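Local coordinates for putative rubredoxin reductase (Rhodopseudomonas palustris, PDB 3FG2), which probably uses FAD to pass electrons from NADH to a ferredoxin that serves the cytochrome P450 CYP199A2, at residues 189-192 against 193-197; 321-325 against 326-330; 47-50 against 51-54. All blocks are in the same frame, centred on the assembly; numbering follows the deposited sequence.

Contact 1. Residues 189-192 against 193-197; sequences YFHD and RHSGA
Tyr189 and Arg193, one turn apart on the helix 184-196, lie side by side and point the same way. The methylene CG of Arg193 sits over one face of the Tyr189 ring, 3.7 Å from the ring centroid and 22° off the normal, a CH-pi contact displaced toward the hydroxyl end. Tyr189 reaches this place because its CG stands anti to the backbone N (chi1 174°), while the arginine chain bends at chi2 and chi3 to follow the ring. The backbone pair Arg193 N to Tyr189 O (3.0 Å) joins the same two residues. This is the close-packed side: Phe190 presents a ring face to Tyr189 CD2, and His194, whose N binds Phe190 O, packs against Leu155 and Ala159 of helix 152-163.

Asp192, Ser195 and Gly196 form the looser, more solvent-exposed side. Here Ser195 turns back on its own helix, and its OG donates to His191 O at 2.7 Å. Ser195 N reaches the same oxygen from the opposite face of the carbonyl plane, at 2.9 Å. Gly196 N bonds to Asp192 O at 2.7 Å.

Three polar atoms of the packed side bond to the hairpin 319-333: Tyr189 OH and Arg193 NE to the carboxylate of Asp327, His194 NE2 to Gln324 OE1. A carboxylate gripped by a phenol and a guanidinium would probably stay ionised and tie this helix to the hairpin.

Contact 2. Residues 321-325 against 326-330; sequences WSDQG and DDKLQ. With FAD (flavin-adenine dinucleotide), chain B.
Lys328 NZ meets Asp323 OD2 at 2.7 Å, a salt bridge between cross-strand neighbours whose side chains run alongside each other. The ammonium approaches the syn side of the carboxylate, 19° out of its plane. The lysine chain, with CG anti to the backbone N (chi1 163°), bends at chi2 and chi3, which brings NZ alongside the carboxylate. Lys328 NZ also comes obliquely to within 3.6 Å of Trp321 CD1, while Asp323 OD2 lies in plane at the indole edge. One indole face covers the pyrimidine end of the flavin, with FAD N3 3.1 Å above the plane of the Trp321 ring, over its centre. FAD O4 also lies over this face, 3.2 Å from Trp321 NE1, as a stacking contact.

Behind these side chains stands the backbone. Ser322 and Leu329 form a hydrogen-bonded pair, their N and O atoms exchanging two bonds of 2.8 Å. Gln324 and Asp327, the two ends of the turn, likewise exchange two bonds of 3.0 Å, N to O each way. A water donates to both Gly325 O and Asp327 O.

On the other face of the hairpin, Gln324 NE2 donates to Ser322 OG at 3.2 Å. Farther out, Glu156 accepts from Ser322 OG, Gln324 OE1 faces His194, and Asp327 is held by Tyr189, Arg193 and Asn369. These partners connect the hairpin to helices 152-163 and 184-196 and to the end of strand 361-368.

This is a beta hairpin whose two-residue loop, Gly325-Asp326, forms a type II' turn, Gly325 taking the positive-phi position; it places Trp321 over the flavin's pyrimidine end, part of the FAD pocket.

Contact 3. Residues 47-50 against 51-54; sequences KAYL and KSGG. With FAD (flavin-adenine dinucleotide), chain B.
Ser52 OG lies beside the Tyr49 ring, 3.4 Å from Tyr49 CD1, and donates to Tyr49 O at 2.8 Å. That bond lies in the carbonyl plane, on a lone pair. Ser52 N takes the same Tyr49 O at 2.8 Å from above the plane, 62° out of it, so two donors grip one carbonyl from different directions. Ser52 OG also accepts from Gly54 N at 3.1 Å, which makes an ST turn. Ser52 owes both roles to its first torsion (chi1 69°), which places OG between its backbone N and carbonyl carbon.

With CG anti to the backbone N (chi1 -169°), the Tyr49 ring extends past Ser52 until Tyr49 OH comes within 3.3 Å of Gly54 CA. Gly54 has positive phi, and the turn carries it alongside the phenol. Tyr49 OH is hydrogen-bonded to Glu133 OE2 of helix 129-138. Replacing Tyr49 by an alanine would probably open a gap beside Ser52 and Gly54 and leave Glu133 without the hydroxyl that binds it.

Lys47 leaves the loop at a steep angle to Tyr49 and runs to the cofactor. An extended chain brings Lys47 NZ to the flavin, where it donates to FAD O4 at 3.0 Å and weakly to FAD N5 at 3.1 Å. Glu156 forms a salt bridge with this ammonium and Pro43 O accepts from it, so the lysine is held at the flavin from the protein side as well.

The segment belongs to the loop between strand 29-32 and helix 64-69. Tyr49 packs on Leu129 and Ser132 of helix 129-138, while Leu50 touches that helix at Ser132 and also meets Phe157 and Thr160 of helix 152-163.

Contacts 1 and 2 touch directly, their centres 12 Å apart: Tyr189 OH lies 2.6 Å from Asp327 OD1, and Arg193 NE lies 2.8 Å from Asp327 OD2. Helix 184-196 thereby backs the hairpin on the side away from Trp321. Contacts 2 and 3 meet around the flavin, with Asp323 OD1 3.8 Å from Lys47 CD, so that Trp321 and Lys47 approach the same FAD O4 from two parts of the chain. Glu156 joins them further, binding both Lys47 and Ser322. Contact 1 keeps about 11 Å from contact 3, nearest atoms, and the Phe190 side chain is about 12 Å from FAD, placing that helix behind the cofactor-lining residues.

Contact 1. Residues 189-192 against 193-197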
loop_
_atom_site.group_PDB
_atom_site.type_symbol
_atom_site.label_atom_id
_atom_site.label_comp_id
_atom_site.label_asym_id
_atom_site.label_seq_id
_atom_site.Cartn_x
_atom_site.Cartn_y
_atom_site.Cartn_z
ATOM N N TYR A 189 16.922 -13.446 -0.703
ATOM C CA TYR A 189 17.138 -13.329 0.740
ATOM C C TYR A 189 15.894 -13.727 1.530
ATOM O O TYR A 189 15.958 -14.534 2.460
ATOM C CB TYR A 189 17.518 -11.889 1.125
ATOM C CG TYR A 189 17.603 -11.674 2.626
ATOM C CD1 TYR A 189 18.694 -12.154 3.363
ATOM C CD2 TYR A 189 16.564 -11.051 3.320
ATOM C CE1 TYR A 189 18.747 -12.025 4.757
ATOM C CE2 TYR A 189 16.604 -10.913 4.721
ATOM C CZ TYR A 189 17.699 -11.404 5.429
ATOM O OH TYR A 189 17.741 -11.274 6.804
ATOM N N PHE A 190 14.758 -13.149 1.166
ATOM C CA PHE A 190 13.524 -13.444 1.869
ATOM C C PHE A 190 13.013 -14.853 1.626
ATOM O O PHE A 190 12.307 -15.415 2.469
ATOM C CB PHE A 190 12.466 -12.394 1.530
ATOM C CG PHE A 190 12.658 -11.115 2.278
ATOM C CD1 PHE A 190 13.190 -9.994 1.652
ATOM C CD2 PHE A 190 12.371 -11.049 3.642
ATOM C CE1 PHE A 190 13.439 -8.827 2.376
ATOM C CE2 PHE A 190 12.616 -9.885 4.379
ATOM C CZ PHE A 190 13.151 -8.774 3.746
ATOM N N HIS A 191 13.372 -15.430 0.484
ATOM C CA HIS A 191 12.958 -16.791 0.207
ATOM C C HIS A 191 13.688 -17.684 1.205
ATOM O O HIS A 191 13.103 -18.606 1.765
ATOM C CB HIS A 191 13.322 -17.210 -1.217
ATOM C CG HIS A 191 13.234 -18.688 -1.439
ATOM N ND1 HIS A 191 14.209 -19.563 -1.007
ATOM C CD2 HIS A 191 12.259 -19.452 -1.982
ATOM C CE1 HIS A 191 13.837 -20.802 -1.276
ATOM N NE2 HIS A 191 12.656 -20.762 -1.867
ATOM N N ASP A 192 14.968 -17.395 1.427
ATOM C CA ASP A 192 15.774 -18.172 2.362
ATOM C C ASP A 192 15.248 -18.022 3.795
ATOM O O ASP A 192 15.010 -19.015 4.488
ATOM C CB ASP A 192 17.247 -17.732 2.315
ATOM C CG ASP A 192 17.955 -18.142 1.024
ATOM O OD1 ASP A 192 17.462 -19.046 0.314
ATOM O OD2 ASP A 192 19.025 -17.570 0.727
ATOM N N ARG A 193 15.068 -16.781 4.234
ATOM C CA ARG A 193 14.579 -16.507 5.578
ATOM C C ARG A 193 13.261 -17.209 5.875
ATOM O O ARG A 193 13.124 -17.873 6.905
ATOM C CB ARG A 193 14.415 -15.002 5.772
ATOM C CG ARG A 193 15.736 -14.253 5.688
ATOM C CD ARG A 193 16.620 -14.594 6.879
ATOM N NE ARG A 193 16.141 -13.948 8.099
ATOM C CZ ARG A 193 16.327 -14.425 9.327
ATOM N NH1 ARG A 193 16.979 -15.564 9.511
ATOM N NH2 ARG A 193 15.867 -13.754 10.373
ATOM N N HIS A 194 12.293 -17.062 4.975
ATOM C CA HIS A 194 10.989 -17.687 5.168
ATOM C C HIS A 194 11.067 -19.203 5.124
ATOM O O HIS A 194 10.460 -19.883 5.950
ATOM C CB HIS A 194 9.997 -17.165 4.129
ATOM C CG HIS A 194 9.576 -15.752 4.373
ATOM N ND1 HIS A 194 9.146 -15.314 5.606
ATOM C CD2 HIS A 194 9.516 -14.680 3.549
ATOM C CE1 HIS A 194 8.838 -14.032 5.531
ATOM N NE2 HIS A 194 9.054 -13.624 4.293
ATOM N N SER A 195 11.817 -19.733 4.162
ATOM C CA SER A 195 11.991 -21.178 4.057
ATOM C C SER A 195 12.605 -21.668 5.362
ATOM O O SER A 195 12.189 -22.683 5.918
ATOM C CB SER A 195 12.932 -21.520 2.903
ATOM O OG SER A 195 12.348 -21.183 1.656
ATOM N N GLY A 196 13.603 -20.931 5.840
ATOM C CA GLY A 196 14.267 -21.288 7.079
ATOM C C GLY A 196 13.301 -21.360 8.247
ATOM O O GLY A 196 13.526 -22.099 9.198
ATOM N N ALA A 197 12.221 -20.594 8.177
ATOM C CA ALA A 197 11.235 -20.592 9.244
ATOM C C ALA A 197 10.262 -21.750 9.062
ATOM O O ALA A 197 9.354 -21.942 9.869
ATOM C CB ALA A 197 10.484 -19.274 9.256
#

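Contact 2. Residues 321-325 against 326-330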
loop_
_atom_site.group_PDB
_atom_site.type_symbol
_atom_site.label_atom_id
_atom_site.label_comp_id
_atom_site.label_asym_id
_atom_site.label_seq_id
_atom_site.Cartn_x
_atom_site.Cartn_y
_atom_site.Cartn_z
ATOM N N TRP A 321 8.374 0.367 2.630
ATOM C CA TRP A 321 8.988 -0.510 3.622
ATOM C C TRP A 321 8.102 -1.724 3.869
ATOM O O TRP A 321 6.929 -1.735 3.498
ATOM C CB TRP A 321 9.265 0.238 4.927
ATOM C CG TRP A 321 8.108 0.324 5.884
ATOM C CD1 TRP A 321 7.788 -0.568 6.871
ATOM C CD2 TRP A 321 7.151 1.383 5.971
ATOM N NE1 TRP A 321 6.694 -0.123 7.570
ATOM C CE2 TRP A 321 6.281 1.072 7.039
ATOM C CE3 TRP A 321 6.943 2.567 5.252
ATOM C CZ2 TRP A 321 5.215 1.907 7.409
ATOM C CZ3 TRP A 321 5.883 3.399 5.619
ATOM C CH2 TRP A 321 5.034 3.061 6.689
ATOM N N SER A 322 8.679 -2.756 4.474
ATOM C CA SER A 322 7.948 -3.982 4.762
ATOM C C SER A 322 8.612 -4.646 5.961
ATOM O O SER A 322 9.841 -4.659 6.064
ATOM C CB SER A 322 7.996 -4.915 3.545
ATOM O OG SER A 322 7.177 -6.054 3.733
ATOM N N ASP A 323 7.799 -5.184 6.867
ATOM C CA ASP A 323 8.315 -5.844 8.070
ATOM C C ASP A 323 7.952 -7.322 8.011
ATOM O O ASP A 323 6.805 -7.696 8.266
ATOM C CB ASP A 323 7.699 -5.218 9.336
ATOM C CG ASP A 323 8.045 -3.736 9.501
ATOM O OD1 ASP A 323 7.536 -3.105 10.458
ATOM O OD2 ASP A 323 8.819 -3.203 8.680
ATOM N N GLN A 324 8.918 -8.168 7.678
ATOM C CA GLN A 324 8.650 -9.598 7.583
ATOM C C GLN A 324 9.433 -10.362 8.634
ATOM O O GLN A 324 10.667 -10.451 8.570
ATOM C CB GLN A 324 8.987 -10.100 6.171
ATOM C CG GLN A 324 8.089 -9.496 5.075
ATOM C CD GLN A 324 8.570 -9.817 3.665
ATOM O OE1 GLN A 324 9.113 -10.895 3.416
ATOM N NE2 GLN A 324 8.359 -8.885 2.731
ATOM N N GLY A 325 8.707 -10.910 9.603
ATOM C CA GLY A 325 9.347 -11.652 10.674
ATOM C C GLY A 325 10.227 -10.706 11.472
ATOM O O GLY A 325 9.751 -9.703 12.000
ATOM N N ASP A 326 11.517 -11.006 11.556
ATOM C CA ASP A 326 12.421 -10.140 12.295
ATOM C C ASP A 326 13.212 -9.213 11.384
ATOM O O ASP A 326 14.004 -8.408 11.859
ATOM C CB ASP A 326 13.382 -10.978 13.140
ATOM C CG ASP A 326 12.662 -11.787 14.192
ATOM O OD1 ASP A 326 11.685 -11.261 14.770
ATOM O OD2 ASP A 326 13.069 -12.938 14.453
ATOM N N ASP A 327 12.990 -9.323 10.077
ATOM C CA ASP A 327 13.706 -8.495 9.105
ATOM C C ASP A 327 12.914 -7.263 8.692
ATOM O O ASP A 327 11.685 -7.297 8.615
ATOM C CB ASP A 327 14.039 -9.301 7.839
ATOM C CG ASP A 327 15.066 -10.392 8.082
ATOM O OD1 ASP A 327 16.183 -10.078 8.545
ATOM O OD2 ASP A 327 14.757 -11.570 7.797
ATOM N N LYS A 328 13.633 -6.175 8.429
ATOM C CA LYS A 328 13.025 -4.923 7.995
ATOM C C LYS A 328 13.540 -4.617 6.597
ATOM O O LYS A 328 14.745 -4.685 6.347
ATOM C CB LYS A 328 13.409 -3.780 8.933
ATOM C CG LYS A 328 13.167 -2.385 8.347
ATOM C CD LYS A 328 11.699 -1.974 8.348
ATOM C CE LYS A 328 11.287 -1.436 9.719
ATOM N NZ LYS A 328 9.874 -0.944 9.746
ATOM N N LEU A 329 12.623 -4.291 5.691
ATOM C CA LEU A 329 12.978 -3.971 4.317
ATOM C C LEU A 329 12.590 -2.528 4.053
ATOM O O LEU A 329 11.445 -2.130 4.281
ATOM C CB LEU A 329 12.210 -4.866 3.342
ATOM C CG LEU A 329 12.723 -5.091 1.907
ATOM C CD1 LEU A 329 11.532 -5.358 0.995
ATOM C CD2 LEU A 329 13.501 -3.909 1.394
ATOM N N GLN A 330 13.542 -1.742 3.578
ATOM C CA GLN A 330 13.271 -0.357 3.251
ATOM C C GLN A 330 13.693 -0.112 1.811
ATOM O O GLN A 330 14.776 -0.523 1.388
ATOM C CB GLN A 330 14.026 0.583 4.188
ATOM C CG GLN A 330 13.482 0.607 5.596
ATOM C CD GLN A 330 14.401 1.352 6.524
ATOM O OE1 GLN A 330 15.549 0.957 6.721
ATOM N NE2 GLN A 330 13.910 2.440 7.096
HETATM P PA FAD B . -6.727 3.794 2.025
HETATM O O1A FAD B . -7.056 2.445 1.498
HETATM O O2A FAD B . -6.034 3.946 3.179
HETATM O O5B FAD B . -8.139 4.287 2.381
HETATM C C5B FAD B . -9.257 4.358 1.440
HETATM C C4B FAD B . -10.490 4.612 2.334
HETATM O O4B FAD B . -11.557 5.139 1.458
HETATM C C3B FAD B . -11.088 3.367 3.014
HETATM O O3B FAD B . -11.383 3.481 4.371
HETATM C C2B FAD B . -12.232 3.034 2.098
HETATM O O2B FAD B . -13.191 2.206 2.679
HETATM C C1B FAD B . -12.773 4.405 1.820
HETATM N N9A FAD B . -13.622 4.569 0.637
HETATM C C8A FAD B . -13.489 3.934 -0.571
HETATM N N7A FAD B . -14.421 4.288 -1.448
HETATM C C5A FAD B . -15.201 5.194 -0.790
HETATM C C6A FAD B . -16.400 5.953 -1.212
HETATM N N6A FAD B . -16.955 5.865 -2.399
HETATM N N1A FAD B . -16.921 6.793 -0.248
HETATM C C2A FAD B . -16.373 6.917 1.006
HETATM N N3A FAD B . -15.283 6.260 1.470
HETATM C C4A FAD B . -14.729 5.407 0.533
HETATM N N1 FAD B . 2.417 1.153 2.810
HETATM C C2 FAD B . 3.641 1.437 3.254
HETATM O O2 FAD B . 4.267 2.353 2.811
HETATM N N3 FAD B . 4.273 0.668 4.286
HETATM C C4 FAD B . 3.636 -0.410 4.877
HETATM O O4 FAD B . 4.202 -1.036 5.755
HETATM C C4X FAD B . 2.293 -0.728 4.402
HETATM N N5 FAD B . 1.615 -1.766 4.949
HETATM C C5X FAD B . 0.341 -2.036 4.483
HETATM C C6 FAD B . -0.360 -3.122 5.079
HETATM C C7 FAD B . -1.639 -3.462 4.686
HETATM C C7M FAD B . -2.342 -4.628 5.354
HETATM C C8 FAD B . -2.303 -2.695 3.626
HETATM C C8M FAD B . -3.703 -3.009 3.147
HETATM C C9 FAD B . -1.617 -1.620 3.024
HETATM C C9A FAD B . -0.307 -1.283 3.443
HETATM N N10 FAD B . 0.455 -0.176 2.878
HETATM C C10 FAD B . 1.712 0.109 3.332
HETATM C "C1'" FAD B . -0.198 0.620 1.809
HETATM C "C2'" FAD B . -0.953 1.838 2.424
HETATM O "O2'" FAD B . -1.857 1.353 3.392
HETATM C "C3'" FAD B . -1.674 2.554 1.300
HETATM O "O3'" FAD B . -0.724 3.046 0.361
HETATM C "C4'" FAD B . -2.481 3.712 1.860
HETATM O "O4'" FAD B . -3.453 3.233 2.826
HETATM C "C5'" FAD B . -3.192 4.397 0.718
HETATM O "O5'" FAD B . -4.052 5.564 1.343
HETATM P P FAD B . -5.375 5.917 0.725
HETATM O O1P FAD B . -5.837 7.102 1.619
HETATM O O2P FAD B . -5.315 6.195 -0.640
HETATM O O3P FAD B . -6.315 4.801 0.864
HETATM O O HOH W 1 10.261 -7.189 11.510
#

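Contact 3. Residues 47-50 against 51-54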
loop_
_atom_site.group_PDB
_atom_site.type_symbol
_atom_site.label_atom_id
_atom_site.label_comp_id
_atom_site.label_asym_id
_atom_site.label_seq_id
_atom_site.Cartn_x
_atom_site.Cartn_y
_atom_site.Cartn_z
ATOM N N LYS A 47 0.923 -6.654 10.351
ATOM C CA LYS A 47 2.108 -6.700 11.195
ATOM C C LYS A 47 1.727 -6.868 12.671
ATOM O O LYS A 47 1.021 -7.817 13.028
ATOM C CB LYS A 47 2.928 -5.419 10.983
ATOM C CG LYS A 47 3.271 -5.160 9.516
ATOM C CD LYS A 47 4.011 -3.845 9.325
ATOM C CE LYS A 47 4.414 -3.639 7.862
ATOM N NZ LYS A 47 3.267 -3.603 6.891
ATOM N N ALA A 48 2.178 -5.938 13.513
ATOM C CA ALA A 48 1.907 -5.977 14.949
ATOM C C ALA A 48 0.477 -6.337 15.322
ATOM O O ALA A 48 0.263 -7.182 16.188
ATOM C CB ALA A 48 2.276 -4.644 15.588
ATOM N N TYR A 49 -0.503 -5.708 14.682
ATOM C CA TYR A 49 -1.890 -5.990 15.027
ATOM C C TYR A 49 -2.225 -7.484 15.100
ATOM O O TYR A 49 -2.865 -7.938 16.047
ATOM C CB TYR A 49 -2.848 -5.303 14.062
ATOM C CG TYR A 49 -4.264 -5.358 14.571
ATOM C CD1 TYR A 49 -4.641 -4.636 15.700
ATOM C CD2 TYR A 49 -5.208 -6.201 13.980
ATOM C CE1 TYR A 49 -5.922 -4.756 16.240
ATOM C CE2 TYR A 49 -6.486 -6.328 14.506
ATOM C CZ TYR A 49 -6.839 -5.606 15.638
ATOM O OH TYR A 49 -8.099 -5.744 16.171
ATOM N N LEU A 50 -1.792 -8.248 14.104
ATOM C CA LEU A 50 -2.043 -9.684 14.082
ATOM C C LEU A 50 -1.486 -10.374 15.323
ATOM O O LEU A 50 -1.816 -11.525 15.606
ATOM C CB LEU A 50 -1.416 -10.303 12.829
ATOM C CG LEU A 50 -2.282 -10.468 11.577
ATOM C CD1 LEU A 50 -3.381 -9.422 11.523
ATOM C CD2 LEU A 50 -1.387 -10.381 10.357
ATOM N N LYS A 51 -0.644 -9.668 16.068
ATOM C CA LYS A 51 -0.038 -10.229 17.272
ATOM C C LYS A 51 -0.574 -9.577 18.546
ATOM O O LYS A 51 -0.222 -9.982 19.649
ATOM C CB LYS A 51 1.480 -10.034 17.235
ATOM C CG LYS A 51 2.138 -10.358 15.910
ATOM C CD LYS A 51 3.592 -9.931 15.942
ATOM C CE LYS A 51 4.308 -10.239 14.646
ATOM N NZ LYS A 51 5.665 -9.628 14.670
ATOM N N SER A 52 -1.413 -8.559 18.396
ATOM C CA SER A 52 -1.958 -7.857 19.551
ATOM C C SER A 52 -3.154 -8.587 20.130
ATOM O O SER A 52 -3.464 -9.706 19.733
ATOM C CB SER A 52 -2.381 -6.439 19.162
ATOM O OG SER A 52 -3.509 -6.455 18.302
ATOM N N GLY A 53 -3.816 -7.937 21.080
ATOM C CA GLY A 53 -4.986 -8.521 21.700
ATOM C C GLY A 53 -6.229 -8.048 20.974
ATOM O O GLY A 53 -7.352 -8.334 21.391
ATOM N N GLY A 54 -6.021 -7.313 19.882
ATOM C CA GLY A 54 -7.135 -6.812 19.102
ATOM C C GLY A 54 -7.832 -5.610 19.713
ATOM O O GLY A 54 -9.062 -5.571 19.781
HETATM P PA FAD B . -6.727 3.794 2.025
HETATM O O1A FAD B . -7.056 2.445 1.498
HETATM O O2A FAD B . -6.034 3.946 3.179
HETATM O O5B FAD B . -8.139 4.287 2.381
HETATM C C5B FAD B . -9.257 4.358 1.440
HETATM C C4B FAD B . -10.490 4.612 2.334
HETATM O O4B FAD B . -11.557 5.139 1.458
HETATM C C3B FAD B . -11.088 3.367 3.014
HETATM O O3B FAD B . -11.383 3.481 4.371
HETATM C C2B FAD B . -12.232 3.034 2.098
HETATM O O2B FAD B . -13.191 2.206 2.679
HETATM C C1B FAD B . -12.773 4.405 1.820
HETATM N N9A FAD B . -13.622 4.569 0.637
HETATM C C8A FAD B . -13.489 3.934 -0.571
HETATM N N7A FAD B . -14.421 4.288 -1.448
HETATM C C5A FAD B . -15.201 5.194 -0.790
HETATM C C6A FAD B . -16.400 5.953 -1.212
HETATM N N6A FAD B . -16.955 5.865 -2.399
HETATM N N1A FAD B . -16.921 6.793 -0.248
HETATM C C2A FAD B . -16.373 6.917 1.006
HETATM N N3A FAD B . -15.283 6.260 1.470
HETATM C C4A FAD B . -14.729 5.407 0.533
HETATM N N1 FAD B . 2.417 1.153 2.810
HETATM C C2 FAD B . 3.641 1.437 3.254
HETATM O O2 FAD B . 4.267 2.353 2.811
HETATM N N3 FAD B . 4.273 0.668 4.286
HETATM C C4 FAD B . 3.636 -0.410 4.877
HETATM O O4 FAD B . 4.202 -1.036 5.755
HETATM C C4X FAD B . 2.293 -0.728 4.402
HETATM N N5 FAD B . 1.615 -1.766 4.949
HETATM C C5X FAD B . 0.341 -2.036 4.483
HETATM C C6 FAD B . -0.360 -3.122 5.079
HETATM C C7 FAD B . -1.639 -3.462 4.686
HETATM C C7M FAD B . -2.342 -4.628 5.354
HETATM C C8 FAD B . -2.303 -2.695 3.626
HETATM C C8M FAD B . -3.703 -3.009 3.147
HETATM C C9 FAD B . -1.617 -1.620 3.024
HETATM C C9A FAD B . -0.307 -1.283 3.443
HETATM N N10 FAD B . 0.455 -0.176 2.878
HETATM C C10 FAD B . 1.712 0.109 3.332
HETATM C "C1'" FAD B . -0.198 0.620 1.809
HETATM C "C2'" FAD B . -0.953 1.838 2.424
HETATM O "O2'" FAD B . -1.857 1.353 3.392
HETATM C "C3'" FAD B . -1.674 2.554 1.300
HETATM O "O3'" FAD B . -0.724 3.046 0.361
HETATM C "C4'" FAD B . -2.481 3.712 1.860
HETATM O "O4'" FAD B . -3.453 3.233 2.826
HETATM C "C5'" FAD B . -3.192 4.397 0.718
HETATM O "O5'" FAD B . -4.052 5.564 1.343
HETATM P P FAD B . -5.375 5.917 0.725
HETATM O O1P FAD B . -5.837 7.102 1.619
HETATM O O2P FAD B . -5.315 6.195 -0.640
HETATM O O3P FAD B . -6.315 4.801 0.864
#